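Long-range contact in carbonic anhydrase (Neosartorya fumigata, PDB 7COI), which probably catalyses the reversible hydration of carbon dioxide to hydrogencarbonate, using one zinc ion per subunit: residues A[141-149]-A[172-181]. Sequence-based numbering, arbitrary orientation.
With ZN (zinc ion), chain F; ACT (acetate ion), chain E.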
loop_
_atom_site.group_PDB
_atom_site.type_symbol
_atom_site.label_atom_id
_atom_site.label_comp_id
_atom_site.label_asym_id
_atom_site.label_seq_id
_atom_site.Cartn_x
_atom_site.Cartn_y
_atom_site.Cartn_z
ATOM N N ARG A 141 13.390 -1.067 9.199
ATOM C CA ARG A 141 14.172 -2.007 8.358
ATOM C C ARG A 141 13.204 -2.764 7.460
ATOM O O ARG A 141 12.160 -3.248 7.963
ATOM C CB ARG A 141 15.007 -2.950 9.230
ATOM C CG ARG A 141 16.201 -2.239 9.850
ATOM C CD ARG A 141 16.850 -3.037 10.922
ATOM N NE ARG A 141 17.556 -4.201 10.413
ATOM C CZ ARG A 141 18.133 -5.122 11.185
ATOM N NH1 ARG A 141 18.047 -5.048 12.502
ATOM N NH2 ARG A 141 18.774 -6.116 10.628
ATOM N N ASN A 142 13.494 -2.786 6.167
ATOM C CA ASN A 142 12.634 -3.403 5.142
ATOM C C ASN A 142 13.562 -4.053 4.113
ATOM O O ASN A 142 14.822 -3.950 4.253
ATOM C CB ASN A 142 11.619 -2.402 4.569
ATOM C CG ASN A 142 12.265 -1.322 3.724
ATOM O OD1 ASN A 142 13.399 -1.498 3.276
ATOM N ND2 ASN A 142 11.556 -0.205 3.522
ATOM N N ILE A 143 12.994 -4.686 3.099
ATOM C CA ILE A 143 13.825 -5.330 2.041
ATOM C C ILE A 143 14.569 -4.253 1.227
ATOM O O ILE A 143 13.920 -3.437 0.526
ATOM C CB ILE A 143 13.017 -6.256 1.139
ATOM C CG1 ILE A 143 12.405 -7.414 1.933
ATOM C CG2 ILE A 143 13.915 -6.762 0.011
ATOM C CD1 ILE A 143 13.393 -8.285 2.690
ATOM N N ALA A 144 15.897 -4.249 1.335
ATOM C CA ALA A 144 16.818 -3.381 0.564
ATOM C C ALA A 144 16.594 -1.903 0.869
ATOM O O ALA A 144 16.950 -1.058 0.019
ATOM C CB ALA A 144 16.635 -3.631 -0.913
ATOM N N ASN A 145 16.132 -1.562 2.078
ATOM C CA ASN A 145 16.094 -0.146 2.540
ATOM C C ASN A 145 15.464 0.705 1.420
ATOM O O ASN A 145 15.939 1.820 1.178
ATOM C CB ASN A 145 17.488 0.339 3.007
ATOM C CG ASN A 145 18.657 0.092 2.058
ATOM O OD1 ASN A 145 19.255 -0.971 2.084
ATOM N ND2 ASN A 145 19.005 1.091 1.249
ATOM N N VAL A 146 14.351 0.252 0.835
ATOM C CA VAL A 146 13.681 0.942 -0.302
ATOM C C VAL A 146 12.668 1.932 0.259
ATOM O O VAL A 146 11.890 1.576 1.157
ATOM C CB VAL A 146 13.018 -0.058 -1.266
ATOM C CG1 VAL A 146 12.199 0.634 -2.348
ATOM C CG2 VAL A 146 14.055 -0.948 -1.897
ATOM N N ILE A 147 12.696 3.159 -0.248
ATOM C CA ILE A 147 11.671 4.185 0.064
ATOM C C ILE A 147 10.737 4.310 -1.123
ATOM O O ILE A 147 11.084 5.010 -2.097
ATOM C CB ILE A 147 12.288 5.541 0.453
ATOM C CG1 ILE A 147 13.393 5.369 1.498
ATOM C CG2 ILE A 147 11.206 6.503 0.901
ATOM C CD1 ILE A 147 13.457 6.450 2.530
ATOM N N HIS A 148 9.577 3.657 -1.054
ATOM C CA HIS A 148 8.458 3.913 -1.982
ATOM C C HIS A 148 7.810 5.188 -1.487
ATOM O O HIS A 148 7.427 5.241 -0.328
ATOM C CB HIS A 148 7.436 2.775 -1.968
ATOM C CG HIS A 148 7.948 1.495 -2.526
ATOM N ND1 HIS A 148 7.680 1.108 -3.812
ATOM C CD2 HIS A 148 8.638 0.483 -1.948
ATOM C CE1 HIS A 148 8.223 -0.086 -4.004
ATOM N NE2 HIS A 148 8.803 -0.484 -2.896
ATOM N N PRO A 149 7.665 6.226 -2.332
ATOM C CA PRO A 149 7.121 7.503 -1.876
ATOM C C PRO A 149 5.803 7.397 -1.104
ATOM O O PRO A 149 5.680 8.067 -0.109
ATOM C CB PRO A 149 6.893 8.259 -3.197
ATOM C CG PRO A 149 7.949 7.708 -4.127
ATOM C CD PRO A 149 8.048 6.241 -3.761
ATOM N N ILE A 172 19.773 6.803 5.919
ATOM C CA ILE A 172 19.437 5.654 5.055
ATOM C C ILE A 172 20.728 4.893 4.882
ATOM O O ILE A 172 21.710 5.465 4.362
ATOM C CB ILE A 172 18.780 6.052 3.721
ATOM C CG1 ILE A 172 17.492 6.831 3.948
ATOM C CG2 ILE A 172 18.540 4.806 2.878
ATOM C CD1 ILE A 172 16.843 7.316 2.656
ATOM N N CYS A 173 20.719 3.631 5.285
ATOM C CA CYS A 173 21.895 2.754 5.229
ATOM C C CYS A 173 21.586 1.590 4.308
ATOM O O CYS A 173 20.738 0.765 4.651
ATOM C CB CYS A 173 22.292 2.309 6.632
ATOM S SG CYS A 173 23.814 1.334 6.617
ATOM N N GLY A 174 22.275 1.552 3.167
ATOM C CA GLY A 174 22.358 0.359 2.309
ATOM C C GLY A 174 23.532 -0.505 2.717
ATOM O O GLY A 174 24.254 -0.152 3.670
ATOM N N HIS A 175 23.728 -1.651 2.072
ATOM C CA HIS A 175 24.832 -2.532 2.522
ATOM C C HIS A 175 25.325 -3.338 1.328
ATOM O O HIS A 175 24.617 -3.470 0.308
ATOM C CB HIS A 175 24.463 -3.363 3.762
ATOM C CG HIS A 175 23.443 -4.374 3.402
ATOM N ND1 HIS A 175 23.785 -5.707 3.205
ATOM C CD2 HIS A 175 22.128 -4.245 3.120
ATOM C CE1 HIS A 175 22.731 -6.382 2.837
ATOM N NE2 HIS A 175 21.727 -5.507 2.815
ATOM N N THR A 176 26.557 -3.809 1.446
ATOM C CA THR A 176 27.173 -4.714 0.459
ATOM C C THR A 176 26.491 -6.076 0.586
ATOM O O THR A 176 26.033 -6.445 1.713
ATOM C CB THR A 176 28.700 -4.752 0.650
ATOM O OG1 THR A 176 28.987 -5.360 1.911
ATOM C CG2 THR A 176 29.310 -3.376 0.581
ATOM N N LYS A 177 26.466 -6.833 -0.507
ATOM C CA LYS A 177 25.883 -8.206 -0.547
ATOM C C LYS A 177 24.378 -8.158 -0.221
ATOM O O LYS A 177 23.902 -9.066 0.459
ATOM C CB LYS A 177 26.621 -9.114 0.430
ATOM C CG LYS A 177 28.145 -9.073 0.306
ATOM C CD LYS A 177 28.625 -9.691 -0.967
ATOM C CE LYS A 177 28.548 -11.208 -0.935
ATOM N NZ LYS A 177 28.025 -11.809 -2.194
ATOM N N CYS A 178 23.680 -7.114 -0.649
ATOM C CA CYS A 178 22.206 -6.962 -0.419
ATOM C C CYS A 178 21.458 -7.867 -1.384
ATOM O O CYS A 178 21.501 -7.599 -2.586
ATOM C CB CYS A 178 21.755 -5.513 -0.560
ATOM S SG CYS A 178 19.995 -5.324 -0.173
ATOM N N GLY A 179 20.744 -8.872 -0.856
ATOM C CA GLY A 179 19.906 -9.809 -1.637
ATOM C C GLY A 179 18.778 -9.127 -2.389
ATOM O O GLY A 179 18.415 -9.612 -3.451
ATOM N N GLY A 180 18.213 -8.033 -1.887
ATOM C CA GLY A 180 17.149 -7.305 -2.590
ATOM C C GLY A 180 17.708 -6.567 -3.771
ATOM O O GLY A 180 17.142 -6.617 -4.863
ATOM N N VAL A 181 18.852 -5.918 -3.589
ATOM C CA VAL A 181 19.538 -5.243 -4.725
ATOM C C VAL A 181 19.899 -6.316 -5.769
ATOM O O VAL A 181 19.637 -6.104 -6.975
ATOM C CB VAL A 181 20.751 -4.460 -4.215
ATOM C CG1 VAL A 181 21.596 -3.957 -5.377
ATOM C CG2 VAL A 181 20.300 -3.312 -3.311
HETATM ZN ZN ZN F . 19.800 -6.006 2.029
HETATM C C ACT E . 18.636 -8.799 2.360
HETATM O O ACT E . 18.818 -9.713 3.157
HETATM O OXT ACT E . 19.801 -7.996 1.976
HETATM C CH3 ACT E . 17.270 -8.444 1.765
HETATM O O HOH W 1 21.085 -2.101 0.427
#
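Asn-145 lays its side-chain amide against the backbone at Cys-173 and Gly-174, its OD1 3.4 Å from Gly-174 CA; Gly-174 has no side chain, so the amide can lie close to the strand. No direct hydrogen bond joins the segments. Instead the amide oxygen, Asn-145 OD1, accepts a hydrogen bond from a water (2.7 Å), which in turn accepts from His-175 N and so links the two residues. Beside it, Ala-144 CB, small enough for the site, lies 3.8 Å from Cys-178 SG and 4.1 Å from Gly-180 CA, an approach allowed by the missing side chain of Gly-180. Ile-147 CD1 makes an apolar contact with Ile-172 CD1 at 3.5 Å, tighter than usual van der Waals contact.

In this beta-class carbonic anhydrase, the loop after strand 137-142 packs against strand 169-175 and the zinc-binding segment that follows it; strand 114-119 lies between these parallel strands in the sheet. The metal is held by His-175 NE2 (2.1 Å), Cys-178 SG and Cys-119, with acetate, probably from crystallisation, as fourth ligand. As N-cap of helix 179-185, Cys-178 SG also accepts a weak bond from Val-181 N. Within 141-149, Asn-142 braces the turn: its OD1 accepts from Val-146 N, while its ND2 donates to Val-146 O (3.0 Å). Helix 216-236 packs on Asn-145 through Asn-227 and Val-228.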